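Long-range contacts in heavy metal cation tricomponent efflux pump ZneA(CzcA-like) (Cupriavidus metallidurans, PDB 4K0J), which exports zinc ions in exchange for protons, as the inner-membrane RND pump of a tripartite heavy-metal efflux system: residues T180-L185 against G263-H268; R139-S144 against P277-G282; E208-A213 against G231-L236. One frame throughout, in Å; residues are numbered along the deposited sequence.

Overall arrangement
The three contacts are nested along the chain. Contact 2 closes the widest loop, contact 1 lies inside it, and contact 3 lies inside contact 1. Contact 2 belongs to an antiparallel sheet consistent with a pore subdomain of RND pumps. Contact 1 sits at the edge of a mixed sheet, about 19 Å away between centres, where a salt bridge from Arg267 to Asp278 joins the two. Contact 3 closes the foot of the hairpin 214-230, about 19 Å from contact 1 between centres, with Phe183 packing on Asn235 and Leu236. Contacts 2 and 3 are about 20 Å apart at their nearest atoms. Contacts 1 and 3 both reach other subunits, whereas no other chain touches contact 2.

Contact 1 of 3, residues T180-L185 against G263-H268; sequences TTQFML and GNPQRH
Chi1 of 54° sets Gln182 CG between the backbone N and the carbonyl carbon, toward Gly263 O. The chain is extended beyond CG and brings the carboxamide obliquely across Pro265. Gln182 CD lies over one face of the ring, 3.4 Å from Pro265 CD, and NE2 approaches CB and CD of the same ring. This is van der Waals contact, because the proline nitrogen has no hydrogen to give OE1. In Thr180, chi1 of 62° places OG1 at the CG-CD edge of Pro265, close to the ring plane and 3.2 Å from Pro265 CG. The two side chains cross at about a right angle. Thr180 OG1 also lies at the edge of the His268 ring, near its plane, 4.0 Å from His268 NE2.

Gln182 N donates a straight bond to Gly263 O at 2.6 Å. The return bond, Gly263 N to Gln182 O, is weak. Met184 reaches over with an extended chain, and its CE rests 3.6 Å from Gly263 CA. Between these segments one bridge is formed; the pairing goes on with Val261 and Met184. Gln266 bonds to Ser216 and Ile217 of a second subunit.

Gln182 and Gly263 form an antiparallel hydrogen-bonded pair where strand 259-263 ends. Within this chain that strand is outermost in a mixed sheet with strands 182-187, 750-758 and 741-747, consistent with the docking domain of RND pumps.

Contact 2 of 3, residues R139-S144 against P277-G282; sequences RYTLVS and PDTIQG
Tyr140 and Gly282 form an antiparallel hydrogen-bonded pair, and Thr141 and Gln281 the non-hydrogen-bonded pair beside it. The strand axes approach to 4.8 Å, with their directions 145° apart. This is probably part of the antiparallel sheet of a pore subdomain, as in AcrB-like pumps, with helix 149-164 packed on one face. Tyr140 N bonds Gly282 O at 3.3 Å, and Gly282 N bonds Tyr140 O at 3.1 Å. A third bond, Leu142 N to Ile280 O, is weak.

Tyr140 and Gly282 also meet through the tyrosine ring. With chi1 of 75°, Tyr140 CG lies between the backbone N and the carbonyl carbon, and the ring comes to lie over the glycine backbone. Gly282 N stands above one face, offset toward the rim, and Tyr140 CE2 is 3.4 Å from Gly282 CA. Tyr140 OH then bonds Gln156 of the covering helix. On the same face, Leu142 CB touches Ile280 CG2.

The other face carries Thr141, Gln281 and Thr279. Gln281 crosses Arg139 obliquely, NE2 lying at the edge of the guanidinium, 3.6 Å from Arg139 NH1. The amide plane is turned 47° from the guanidinium. Gln281 OE1 bonds Tyr320 OH, which is also a weak partner of Arg139 NH1. Thr141 and Thr279 reach toward each other tip to tip, with Thr141 CG2 3.2 Å from Thr279 OG1.

Contact 3 of 3, residues E208-A213 against G231-L236; sequences ENNANA and GLIRNL
The carboxamides of Asn210 and Asn212 are the flat groups that meet Gly231, Leu232 and Ile233. Around the Asn210 amide, Leu232 CD1 and Ile233 CG2 lie to opposite sides of the plane. Leu232 CD1 is 3.6 Å from Asn210 CG, and Ile233 CG2 is 3.1 Å from Asn210 OD1. Between them, Ile233 N approaches Asn210 OD1 nearly along the C=O axis. Their hydrogen bond is 2.9 Å long and almost straight, with 167° at the hydrogen. Chi1 of 177° sets Asn210 CG anti to the backbone N, on the way to Ile233.

Asn212 OD1 accepts two backbone N-H groups. Leu232 N is tilted 22° to one side of the amide plane, and Gly231 N lies on the other side. Both bonds are modelled shorter than usual, so their lengths are doubtful. Leu232 CB stands on the Leu232 N side, 3.8 Å from Asn212 CG.

The two segments flank the hairpin made by strands 214-220 and 223-230, so these bonds close its foot. In RND pumps such a hairpin reaches into a neighbouring protomer. Leu232 and Ile233 also pack on strand 741-747.

As modelled, two neutral amides accept the N-H groups of Gly231, Leu232 and Ile233, where no regular pairing exists. Asn212 divides its two ends: OD1 faces the backbone N-H groups of Gly231 and Leu232, while ND2 bonds Glu60 of the third subunit. That carboxylate may polarise the amide and strengthen OD1 as an acceptor. One side chain thus joins the hairpin foot to a neighbouring subunit.

Contact 1 of 3, residues T180-L185 against G263-H268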
loop_
_atom_site.group_PDB
_atom_site.type_symbol
_atom_site.label_atom_id
_atom_site.label_comp_id
_atom_site.label_asym_id
_atom_site.label_seq_id
_atom_site.Cartn_x
_atom_site.Cartn_y
_atom_site.Cartn_z
ATOM N N THR C 180 -23.389 23.560 21.648
ATOM C CA THR C 180 -23.984 23.313 20.342
ATOM C C THR C 180 -25.442 23.763 20.398
ATOM O O THR C 180 -26.117 23.579 21.408
ATOM C CB THR C 180 -23.895 21.836 19.938
ATOM O OG1 THR C 180 -24.625 21.046 20.875
ATOM C CG2 THR C 180 -22.455 21.367 19.939
ATOM N N THR C 181 -25.916 24.373 19.319
ATOM C CA THR C 181 -27.237 24.989 19.307
ATOM C C THR C 181 -28.232 24.149 18.519
ATOM O O THR C 181 -27.966 23.759 17.381
ATOM C CB THR C 181 -27.184 26.415 18.701
ATOM O OG1 THR C 181 -26.300 27.239 19.471
ATOM C CG2 THR C 181 -28.568 27.050 18.674
ATOM N N GLN C 182 -29.383 23.872 19.121
ATOM C CA GLN C 182 -30.416 23.109 18.431
ATOM C C GLN C 182 -31.778 23.773 18.539
ATOM O O GLN C 182 -31.985 24.653 19.374
ATOM C CB GLN C 182 -30.468 21.664 18.937
ATOM C CG GLN C 182 -30.625 21.508 20.432
ATOM C CD GLN C 182 -30.418 20.077 20.875
ATOM O OE1 GLN C 182 -30.870 19.671 21.951
ATOM N NE2 GLN C 182 -29.729 19.298 20.044
ATOM N N PHE C 183 -32.689 23.354 17.667
ATOM C CA PHE C 183 -34.062 23.843 17.651
ATOM C C PHE C 183 -34.891 22.812 18.397
ATOM O O PHE C 183 -34.823 21.624 18.085
ATOM C CB PHE C 183 -34.585 23.946 16.211
ATOM C CG PHE C 183 -33.956 25.046 15.394
ATOM C CD1 PHE C 183 -34.743 26.043 14.838
ATOM C CD2 PHE C 183 -32.591 25.076 15.163
ATOM C CE1 PHE C 183 -34.183 27.053 14.076
ATOM C CE2 PHE C 183 -32.022 26.087 14.404
ATOM C CZ PHE C 183 -32.819 27.074 13.859
ATOM N N MET C 184 -35.668 23.243 19.384
ATOM C CA MET C 184 -36.456 22.279 20.141
ATOM C C MET C 184 -37.795 22.789 20.656
ATOM O O MET C 184 -37.897 23.887 21.207
ATOM C CB MET C 184 -35.635 21.680 21.286
ATOM C CG MET C 184 -35.159 22.679 22.321
ATOM S SD MET C 184 -34.117 21.892 23.562
ATOM C CE MET C 184 -33.997 23.191 24.786
ATOM N N LEU C 185 -38.821 21.969 20.455
ATOM C CA LEU C 185 -40.130 22.203 21.043
ATOM C C LEU C 185 -40.163 21.502 22.386
ATOM O O LEU C 185 -39.697 20.371 22.513
ATOM C CB LEU C 185 -41.234 21.654 20.137
ATOM C CG LEU C 185 -42.705 21.816 20.550
ATOM C CD1 LEU C 185 -43.189 20.676 21.438
ATOM C CD2 LEU C 185 -42.954 23.158 21.226
ATOM N N GLY C 263 -32.199 26.104 21.765
ATOM C CA GLY C 263 -31.736 25.353 22.912
ATOM C C GLY C 263 -30.460 24.591 22.629
ATOM O O GLY C 263 -29.854 24.726 21.562
ATOM N N ASN C 264 -30.058 23.784 23.603
ATOM C CA ASN C 264 -28.839 23.002 23.510
ATOM C C ASN C 264 -29.049 21.633 24.134
ATOM O O ASN C 264 -29.780 21.504 25.113
ATOM C CB ASN C 264 -27.712 23.728 24.234
ATOM C CG ASN C 264 -28.037 23.995 25.686
ATOM O OD1 ASN C 264 -28.697 24.983 26.016
ATOM N ND2 ASN C 264 -27.578 23.113 26.565
ATOM N N PRO C 265 -28.404 20.603 23.572
ATOM C CA PRO C 265 -28.524 19.247 24.108
ATOM C C PRO C 265 -27.859 19.151 25.471
ATOM O O PRO C 265 -27.077 20.033 25.824
ATOM C CB PRO C 265 -27.749 18.413 23.095
ATOM C CG PRO C 265 -26.744 19.336 22.561
ATOM C CD PRO C 265 -27.429 20.665 22.472
ATOM N N GLN C 266 -28.179 18.101 26.224
ATOM C CA GLN C 266 -27.599 17.895 27.545
ATOM C C GLN C 266 -26.091 17.952 27.427
ATOM O O GLN C 266 -25.508 17.337 26.533
ATOM C CB GLN C 266 -28.048 16.560 28.136
ATOM C CG GLN C 266 -27.635 16.355 29.586
ATOM C CD GLN C 266 -28.724 15.704 30.416
ATOM O OE1 GLN C 266 -29.732 15.242 29.886
ATOM N NE2 GLN C 266 -28.529 15.677 31.726
ATOM N N ARG C 267 -25.467 18.703 28.327
ATOM C CA ARG C 267 -24.079 19.121 28.148
ATOM C C ARG C 267 -23.069 17.985 28.209
ATOM O O ARG C 267 -23.086 17.167 29.132
ATOM C CB ARG C 267 -23.708 20.227 29.138
ATOM C CG ARG C 267 -24.647 21.421 29.108
ATOM C CD ARG C 267 -24.035 22.614 29.813
ATOM N NE ARG C 267 -22.871 23.127 29.097
ATOM C CZ ARG C 267 -22.059 24.060 29.578
ATOM N NH1 ARG C 267 -22.281 24.576 30.779
ATOM N NH2 ARG C 267 -21.027 24.476 28.860
ATOM N N HIS C 268 -22.199 17.953 27.203
ATOM C CA HIS C 268 -21.130 16.970 27.094
ATOM C C HIS C 268 -20.281 16.995 28.363
ATOM O O HIS C 268 -20.478 16.201 29.281
ATOM C CB HIS C 268 -20.245 17.299 25.885
ATOM C CG HIS C 268 -20.999 17.795 24.688
ATOM N ND1 HIS C 268 -21.352 16.977 23.636
ATOM C CD2 HIS C 268 -21.451 19.033 24.368
ATOM C CE1 HIS C 268 -21.999 17.685 22.726
ATOM N NE2 HIS C 268 -22.073 18.936 23.147
#

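Contact 2 of 3, residues R139-S144 against P277-G282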
loop_
_atom_site.group_PDB
_atom_site.type_symbol
_atom_site.label_atom_id
_atom_site.label_comp_id
_atom_site.label_asym_id
_atom_site.label_seq_id
_atom_site.Cartn_x
_atom_site.Cartn_y
_atom_site.Cartn_z
ATOM N N ARG C 139 -2.930 23.570 22.047
ATOM C CA ARG C 139 -4.156 23.746 22.820
ATOM C C ARG C 139 -4.486 25.221 22.955
ATOM O O ARG C 139 -3.600 26.036 23.197
ATOM C CB ARG C 139 -4.010 23.103 24.197
ATOM C CG ARG C 139 -4.001 21.589 24.147
ATOM C CD ARG C 139 -3.717 20.977 25.499
ATOM N NE ARG C 139 -3.833 19.524 25.449
ATOM C CZ ARG C 139 -4.962 18.860 25.677
ATOM N NH1 ARG C 139 -6.069 19.527 25.978
ATOM N NH2 ARG C 139 -4.981 17.532 25.607
ATOM N N TYR C 140 -5.756 25.570 22.779
ATOM C CA TYR C 140 -6.148 26.974 22.782
ATOM C C TYR C 140 -7.561 27.157 23.303
ATOM O O TYR C 140 -8.303 26.195 23.476
ATOM C CB TYR C 140 -6.053 27.572 21.373
ATOM C CG TYR C 140 -7.180 27.139 20.466
ATOM C CD1 TYR C 140 -8.331 27.907 20.334
ATOM C CD2 TYR C 140 -7.104 25.956 19.761
ATOM C CE1 TYR C 140 -9.369 27.514 19.518
ATOM C CE2 TYR C 140 -8.137 25.553 18.936
ATOM C CZ TYR C 140 -9.268 26.335 18.822
ATOM O OH TYR C 140 -10.297 25.925 18.006
ATOM N N THR C 141 -7.926 28.415 23.520
ATOM C CA THR C 141 -9.257 28.771 23.980
ATOM C C THR C 141 -9.666 30.071 23.307
ATOM O O THR C 141 -8.829 30.952 23.073
ATOM C CB THR C 141 -9.294 28.918 25.516
ATOM O OG1 THR C 141 -9.031 27.645 26.116
ATOM C CG2 THR C 141 -10.643 29.402 25.988
ATOM N N LEU C 142 -10.943 30.163 22.951
ATOM C CA LEU C 142 -11.524 31.400 22.461
ATOM C C LEU C 142 -11.776 32.352 23.632
ATOM O O LEU C 142 -12.653 32.096 24.459
ATOM C CB LEU C 142 -12.851 31.118 21.744
ATOM C CG LEU C 142 -12.877 30.806 20.241
ATOM C CD1 LEU C 142 -12.169 31.894 19.453
ATOM C CD2 LEU C 142 -12.274 29.450 19.942
ATOM N N VAL C 143 -11.016 33.443 23.714
ATOM C CA VAL C 143 -11.301 34.451 24.733
ATOM C C VAL C 143 -12.052 35.661 24.191
ATOM O O VAL C 143 -11.926 36.028 23.015
ATOM C CB VAL C 143 -10.045 34.954 25.471
ATOM C CG1 VAL C 143 -9.373 33.817 26.211
ATOM C CG2 VAL C 143 -9.098 35.636 24.505
ATOM N N SER C 144 -12.833 36.262 25.081
ATOM C CA SER C 144 -13.589 37.469 24.803
ATOM C C SER C 144 -14.047 38.048 26.134
ATOM O O SER C 144 -14.042 37.355 27.153
ATOM C CB SER C 144 -14.802 37.157 23.933
ATOM O OG SER C 144 -15.555 38.333 23.688
ATOM N N PRO C 277 -15.233 29.354 34.647
ATOM C CA PRO C 277 -15.782 28.009 34.823
ATOM C C PRO C 277 -16.304 27.422 33.519
ATOM O O PRO C 277 -16.303 26.203 33.361
ATOM C CB PRO C 277 -16.954 28.232 35.791
ATOM C CG PRO C 277 -16.860 29.669 36.238
ATOM C CD PRO C 277 -16.165 30.380 35.129
ATOM N N ASP C 278 -16.738 28.273 32.593
ATOM C CA ASP C 278 -17.398 27.792 31.383
ATOM C C ASP C 278 -16.907 28.458 30.099
ATOM O O ASP C 278 -17.503 29.427 29.635
ATOM C CB ASP C 278 -18.908 28.006 31.498
ATOM C CG ASP C 278 -19.702 26.916 30.825
ATOM O OD1 ASP C 278 -19.079 26.007 30.238
ATOM O OD2 ASP C 278 -20.947 26.972 30.878
ATOM N N THR C 279 -15.834 27.934 29.515
ATOM C CA THR C 279 -15.398 28.408 28.205
ATOM C C THR C 279 -15.311 27.274 27.166
ATOM O O THR C 279 -15.977 26.248 27.304
ATOM C CB THR C 279 -14.089 29.231 28.289
ATOM O OG1 THR C 279 -13.718 29.678 26.979
ATOM C CG2 THR C 279 -12.962 28.411 28.899
ATOM N N ILE C 280 -14.508 27.462 26.124
ATOM C CA ILE C 280 -14.446 26.488 25.035
ATOM C C ILE C 280 -13.056 26.382 24.414
ATOM O O ILE C 280 -12.408 27.388 24.154
ATOM C CB ILE C 280 -15.484 26.822 23.953
ATOM C CG1 ILE C 280 -15.341 25.892 22.749
ATOM C CG2 ILE C 280 -15.369 28.284 23.536
ATOM C CD1 ILE C 280 -16.491 25.998 21.775
ATOM N N GLN C 281 -12.601 25.159 24.179
ATOM C CA GLN C 281 -11.230 24.940 23.736
ATOM C C GLN C 281 -11.111 23.998 22.546
ATOM O O GLN C 281 -12.025 23.225 22.242
ATOM C CB GLN C 281 -10.406 24.345 24.866
ATOM C CG GLN C 281 -10.603 22.855 24.993
ATOM C CD GLN C 281 -9.437 22.175 25.649
ATOM O OE1 GLN C 281 -8.619 22.817 26.307
ATOM N NE2 GLN C 281 -9.345 20.865 25.470
ATOM N N GLY C 282 -9.954 24.049 21.895
ATOM C CA GLY C 282 -9.657 23.148 20.800
ATOM C C GLY C 282 -8.310 22.466 20.957
ATOM O O GLY C 282 -7.393 23.005 21.576
#

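Contact 3 of 3, residues E208-A213 against G231-L236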
loop_
_atom_site.group_PDB
_atom_site.type_symbol
_atom_site.label_atom_id
_atom_site.label_comp_id
_atom_site.label_asym_id
_atom_site.label_seq_id
_atom_site.Cartn_x
_atom_site.Cartn_y
_atom_site.Cartn_z
ATOM N N GLU C 208 -40.602 14.207 7.957
ATOM C CA GLU C 208 -40.827 13.905 6.540
ATOM C C GLU C 208 -41.119 15.125 5.664
ATOM O O GLU C 208 -40.956 15.064 4.446
ATOM C CB GLU C 208 -41.942 12.869 6.375
ATOM C CG GLU C 208 -41.523 11.447 6.713
ATOM C CD GLU C 208 -42.701 10.489 6.793
ATOM O OE1 GLU C 208 -43.752 10.869 7.354
ATOM O OE2 GLU C 208 -42.573 9.353 6.292
ATOM N N ASN C 209 -41.552 16.227 6.274
ATOM C CA ASN C 209 -41.840 17.445 5.515
ATOM C C ASN C 209 -40.697 18.463 5.541
ATOM O O ASN C 209 -40.917 19.669 5.644
ATOM C CB ASN C 209 -43.163 18.087 5.959
ATOM C CG ASN C 209 -43.160 18.491 7.419
ATOM O OD1 ASN C 209 -42.759 19.602 7.767
ATOM N ND2 ASN C 209 -43.617 17.591 8.281
ATOM N N ASN C 210 -39.473 17.962 5.447
ATOM C CA ASN C 210 -38.309 18.823 5.314
ATOM C C ASN C 210 -37.484 18.424 4.096
ATOM O O ASN C 210 -36.457 17.752 4.212
ATOM C CB ASN C 210 -37.452 18.787 6.579
ATOM C CG ASN C 210 -36.185 19.612 6.444
ATOM O OD1 ASN C 210 -36.238 20.839 6.364
ATOM N ND2 ASN C 210 -35.038 18.938 6.405
ATOM N N ALA C 211 -37.950 18.832 2.921
ATOM C CA ALA C 211 -37.266 18.494 1.682
ATOM C C ALA C 211 -37.486 19.555 0.613
ATOM O O ALA C 211 -38.518 20.224 0.586
ATOM C CB ALA C 211 -37.716 17.128 1.177
ATOM N N ASN C 212 -36.498 19.706 -0.260
ATOM C CA ASN C 212 -36.593 20.620 -1.385
ATOM C C ASN C 212 -36.506 19.861 -2.696
ATOM O O ASN C 212 -35.422 19.690 -3.245
ATOM C CB ASN C 212 -35.476 21.663 -1.326
ATOM C CG ASN C 212 -35.854 22.877 -0.508
ATOM O OD1 ASN C 212 -36.748 22.817 0.339
ATOM N ND2 ASN C 212 -35.175 23.994 -0.758
ATOM N N ALA C 213 -37.646 19.401 -3.198
ATOM C CA ALA C 213 -37.673 18.692 -4.471
ATOM C C ALA C 213 -37.270 19.612 -5.624
ATOM O O ALA C 213 -37.344 20.838 -5.515
ATOM C CB ALA C 213 -39.046 18.101 -4.722
ATOM N N GLY C 231 -39.082 23.390 0.496
ATOM C CA GLY C 231 -39.808 22.986 1.685
ATOM C C GLY C 231 -38.890 22.777 2.867
ATOM O O GLY C 231 -39.309 22.287 3.914
ATOM N N LEU C 232 -37.628 23.150 2.693
ATOM C CA LEU C 232 -36.640 23.053 3.756
ATOM C C LEU C 232 -36.963 24.057 4.867
ATOM O O LEU C 232 -37.158 25.243 4.599
ATOM C CB LEU C 232 -35.243 23.313 3.188
ATOM C CG LEU C 232 -34.037 22.912 4.037
ATOM C CD1 LEU C 232 -33.965 21.401 4.198
ATOM C CD2 LEU C 232 -32.756 23.449 3.424
ATOM N N ILE C 233 -37.030 23.578 6.108
ATOM C CA ILE C 233 -37.305 24.445 7.254
ATOM C C ILE C 233 -36.129 25.388 7.510
ATOM O O ILE C 233 -34.970 24.987 7.388
ATOM C CB ILE C 233 -37.638 23.621 8.522
ATOM C CG1 ILE C 233 -37.992 24.540 9.687
ATOM C CG2 ILE C 233 -36.489 22.694 8.894
ATOM C CD1 ILE C 233 -38.134 23.819 10.995
ATOM N N ARG C 234 -36.423 26.642 7.851
ATOM C CA ARG C 234 -35.387 27.679 7.919
ATOM C C ARG C 234 -35.188 28.242 9.312
ATOM O O ARG C 234 -34.079 28.579 9.703
ATOM C CB ARG C 234 -35.699 28.832 6.957
ATOM C CG ARG C 234 -35.567 28.492 5.481
ATOM C CD ARG C 234 -34.139 28.138 5.109
ATOM N NE ARG C 234 -34.027 27.769 3.700
ATOM C CZ ARG C 234 -32.989 27.124 3.172
ATOM N NH1 ARG C 234 -31.966 26.763 3.939
ATOM N NH2 ARG C 234 -32.978 26.834 1.875
ATOM N N ASN C 235 -36.273 28.370 10.053
ATOM C CA ASN C 235 -36.183 28.872 11.411
ATOM C C ASN C 235 -37.361 28.382 12.229
ATOM O O ASN C 235 -38.340 27.887 11.670
ATOM C CB ASN C 235 -36.104 30.400 11.425
ATOM C CG ASN C 235 -37.231 31.054 10.649
ATOM O OD1 ASN C 235 -38.222 30.412 10.302
ATOM N ND2 ASN C 235 -37.084 32.342 10.371
ATOM N N LEU C 236 -37.271 28.526 13.547
ATOM C CA LEU C 236 -38.327 28.052 14.435
ATOM C C LEU C 236 -39.672 28.706 14.130
ATOM O O LEU C 236 -40.723 28.216 14.543
ATOM C CB LEU C 236 -37.936 28.228 15.906
ATOM C CG LEU C 236 -37.037 29.401 16.308
ATOM C CD1 LEU C 236 -37.811 30.701 16.353
ATOM C CD2 LEU C 236 -36.395 29.120 17.654
#